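Local coordinates for metallo-beta-lactamase family protein (Thermus thermophilus, PDB 2ZO4) that probably acts as a hydrolase of the metallo-beta-lactamase superfamily, binding two zinc ions in its active site, at residues T69-D74 / G170-H175. Sequence-based numbering, arbitrary orientation.
With ZN (zinc ion), chain B; ZN (zinc ion), chain C.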
ATOM      1  N   THR A  69       2.762  -7.201  -1.428  1.00  8.62           N
ATOM      2  CA  THR A  69       1.637  -6.735  -0.622  1.00  8.46           C
ATOM      3  C   THR A  69       0.703  -5.861  -1.455  1.00  8.70           C
ATOM      4  O   THR A  69      -0.517  -5.983  -1.351  1.00  8.72           O
ATOM      5  CB  THR A  69       2.098  -5.975   0.644  1.00  8.49           C
ATOM      6  OG1 THR A  69       2.882  -4.837   0.266  1.00  8.17           O
ATOM      7  CG2 THR A  69       2.919  -6.894   1.555  1.00  8.12           C
ATOM      8  N   HIS A  70       1.284  -5.000  -2.291  1.00  8.60           N
ATOM      9  CA  HIS A  70       0.522  -4.119  -3.180  1.00  8.44           C
ATOM     10  C   HIS A  70       1.370  -3.493  -4.300  1.00  8.55           C
ATOM     11  O   HIS A  70       2.581  -3.724  -4.382  1.00  8.25           O
ATOM     12  CB  HIS A  70      -0.238  -3.045  -2.384  1.00  8.44           C
ATOM     13  CG  HIS A  70       0.638  -2.148  -1.556  1.00  8.28           C
ATOM     14  ND1 HIS A  70       1.523  -2.625  -0.612  1.00  7.79           N
ATOM     15  CD2 HIS A  70       0.727  -0.799  -1.505  1.00  7.95           C
ATOM     16  CE1 HIS A  70       2.131  -1.610  -0.027  1.00  8.33           C
ATOM     17  NE2 HIS A  70       1.666  -0.490  -0.548  1.00  9.35           N
ATOM     18  N   HIS A  71       0.710  -2.697  -5.141  1.00  8.53           N
ATOM     19  CA  HIS A  71       1.277  -2.168  -6.384  1.00  8.93           C
ATOM     20  C   HIS A  71       2.059  -0.859  -6.248  1.00  9.22           C
ATOM     21  O   HIS A  71       2.608  -0.371  -7.244  1.00  9.19           O
ATOM     22  CB  HIS A  71       0.154  -1.921  -7.397  1.00  8.67           C
ATOM     23  CG  HIS A  71      -0.664  -0.705  -7.088  1.00  8.30           C
ATOM     24  ND1 HIS A  71      -1.688  -0.713  -6.167  1.00  7.97           N
ATOM     25  CD2 HIS A  71      -0.597   0.563  -7.562  1.00  8.46           C
ATOM     26  CE1 HIS A  71      -2.224   0.492  -6.093  1.00  8.42           C
ATOM     27  NE2 HIS A  71      -1.581   1.284  -6.931  1.00  8.76           N
ATOM     28  N   HIS A  72       2.076  -0.261  -5.058  1.00  9.40           N
ATOM     29  CA  HIS A  72       2.769   1.016  -4.887  1.00  9.78           C
ATOM     30  C   HIS A  72       4.256   0.848  -5.211  1.00 10.20           C
ATOM     31  O   HIS A  72       4.828  -0.218  -4.953  1.00 10.20           O
ATOM     32  CB  HIS A  72       2.546   1.606  -3.485  1.00 10.03           C
ATOM     33  CG  HIS A  72       1.129   2.027  -3.222  1.00 10.12           C
ATOM     34  ND1 HIS A  72       0.664   2.318  -1.957  1.00 10.48           N
ATOM     35  CD2 HIS A  72       0.074   2.191  -4.056  1.00 10.78           C
ATOM     36  CE1 HIS A  72      -0.613   2.653  -2.026  1.00 11.13           C
ATOM     37  NE2 HIS A  72      -0.995   2.583  -3.287  1.00 10.73           N
ATOM     38  N   PRO A  73       4.882   1.890  -5.795  1.00 10.35           N
ATOM     39  CA  PRO A  73       6.226   1.764  -6.370  1.00 10.48           C
ATOM     40  C   PRO A  73       7.292   1.271  -5.385  1.00 10.71           C
ATOM     41  O   PRO A  73       8.178   0.517  -5.775  1.00 10.65           O
ATOM     42  CB  PRO A  73       6.546   3.191  -6.843  1.00 10.37           C
ATOM     43  CG  PRO A  73       5.590   4.076  -6.105  1.00 10.63           C
ATOM     44  CD  PRO A  73       4.356   3.262  -5.927  1.00 10.27           C
ATOM     45  N   ASP A  74       7.191   1.686  -4.124  1.00 11.02           N
ATOM     46  CA  ASP A  74       8.135   1.279  -3.075  1.00 11.09           C
ATOM     47  C   ASP A  74       8.078  -0.210  -2.690  1.00 10.88           C
ATOM     48  O   ASP A  74       8.950  -0.699  -1.972  1.00 11.21           O
ATOM     49  CB  ASP A  74       7.988   2.177  -1.834  1.00 11.25           C
ATOM     50  CG  ASP A  74       6.554   2.261  -1.319  1.00 12.29           C
ATOM     51  OD1 ASP A  74       5.603   2.315  -2.135  1.00 12.53           O
ATOM     52  OD2 ASP A  74       6.380   2.288  -0.081  1.00 12.26           O
ATOM     53  N   GLY A 170      -8.092  -1.012   0.853  1.00  8.91           N
ATOM     54  CA  GLY A 170      -8.160   0.298   1.490  1.00  8.89           C
ATOM     55  C   GLY A 170      -6.971   1.152   1.109  1.00  9.19           C
ATOM     56  O   GLY A 170      -7.100   2.105   0.339  1.00  9.41           O
ATOM     57  N   HIS A 171      -5.807   0.807   1.651  1.00  9.38           N
ATOM     58  CA  HIS A 171      -4.556   1.442   1.258  1.00  9.38           C
ATOM     59  C   HIS A 171      -4.271   1.210  -0.230  1.00  9.27           C
ATOM     60  O   HIS A 171      -3.794   2.102  -0.927  1.00  9.18           O
ATOM     61  CB  HIS A 171      -3.405   0.923   2.115  1.00  9.57           C
ATOM     62  CG  HIS A 171      -2.079   1.516   1.758  1.00  9.97           C
ATOM     63  ND1 HIS A 171      -1.721   2.800   2.108  1.00 10.63           N
ATOM     64  CD2 HIS A 171      -1.033   1.011   1.064  1.00  9.92           C
ATOM     65  CE1 HIS A 171      -0.507   3.055   1.660  1.00 10.56           C
ATOM     66  NE2 HIS A 171      -0.065   1.986   1.024  1.00 11.20           N
ATOM     67  N   ALA A 172      -4.557  -0.002  -0.697  1.00  9.25           N
ATOM     68  CA  ALA A 172      -4.584  -0.322  -2.122  1.00  9.20           C
ATOM     69  C   ALA A 172      -5.679  -1.352  -2.336  1.00  9.37           C
ATOM     70  O   ALA A 172      -6.035  -2.086  -1.411  1.00  9.55           O
ATOM     71  CB  ALA A 172      -3.233  -0.853  -2.598  1.00  9.28           C
ATOM     72  N   ASP A 173      -6.216  -1.407  -3.549  1.00  9.61           N
ATOM     73  CA  ASP A 173      -7.392  -2.238  -3.840  1.00  9.81           C
ATOM     74  C   ASP A 173      -7.149  -3.732  -3.606  1.00  9.50           C
ATOM     75  O   ASP A 173      -7.962  -4.402  -2.968  1.00  9.32           O
ATOM     76  CB  ASP A 173      -7.881  -1.967  -5.264  1.00  9.79           C
ATOM     77  CG  ASP A 173      -8.173  -0.491  -5.500  1.00 11.26           C
ATOM     78  OD1 ASP A 173      -9.109   0.035  -4.864  1.00 11.66           O
ATOM     79  OD2 ASP A 173      -7.461   0.146  -6.310  1.00 13.46           O
ATOM     80  N   GLY A 174      -6.028  -4.237  -4.114  1.00  9.40           N
ATOM     81  CA  GLY A 174      -5.637  -5.631  -3.905  1.00  9.26           C
ATOM     82  C   GLY A 174      -4.486  -5.736  -2.924  1.00  9.24           C
ATOM     83  O   GLY A 174      -3.554  -6.523  -3.118  1.00  9.49           O
ATOM     84  N   HIS A 175      -4.536  -4.935  -1.867  1.00  9.05           N
ATOM     85  CA  HIS A 175      -3.525  -5.034  -0.834  1.00  8.89           C
ATOM     86  C   HIS A 175      -3.691  -6.358  -0.098  1.00  9.15           C
ATOM     87  O   HIS A 175      -4.804  -6.743   0.286  1.00  9.18           O
ATOM     88  CB  HIS A 175      -3.582  -3.857   0.135  1.00  8.71           C
ATOM     89  CG  HIS A 175      -2.468  -3.858   1.134  1.00  8.35           C
ATOM     90  ND1 HIS A 175      -2.500  -4.618   2.282  1.00  7.66           N
ATOM     91  CD2 HIS A 175      -1.279  -3.210   1.142  1.00  8.14           C
ATOM     92  CE1 HIS A 175      -1.380  -4.434   2.959  1.00  8.33           C
ATOM     93  NE2 HIS A 175      -0.622  -3.586   2.288  1.00  8.23           N
TER
HETATM   94 ZN    ZN B 318       1.686   1.693  -0.072  1.00 14.64          ZN
HETATM   95 ZN    ZN C 319       4.684   1.548   1.320  1.00 14.23          ZN
HETATM   96  O   HOH W   1      -3.627   2.833  -4.214  1.00 20.36           O
HETATM   97  O   HOH W   2       3.551   2.441  -0.041  1.00  8.02           O
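The CD2 corner of the His175 ring sits over one face of the His70 imidazole, 3.4 Å from His70 ND1, the two planes tilted at 48°. Beside this pair, His171 meets His72 in an offset edge-to-face arrangement, the His72 edge with CE1 turned to the His171 face. Three of these four rings converge on one zinc ion: His70 through NE2 (2.2 Å to the zinc), His72 through ND1 and His171 through NE2. The metal explains why His72 ND1 and His171 NE2 lie 3.1 Å apart without a hydrogen bond. His171 reaches it with CG anti to its backbone N (chi1 179°), while its ND1 is hydrogen-bonded to Asn199 O. The His70 ring is held at both nitrogens: NE2 on the zinc, and ND1 donating close to the ring plane, in a somewhat bent hydrogen bond, to Thr69 OG1 at 2.7 Å. Ala172 CB packs against His70 CB at 3.7 Å. Asp74 binds the second zinc through OD2, and one water bridges both ions; Asp190, also shared, is joined by His75 and His233 in completing the ligand sets. His70 to His75 form the HxHxDH motif of the metallo-beta-lactamase fold, His171 comes from the 170-175 loop, and the bridging water is consistent with a metal-activated nucleophile for hydrolysis.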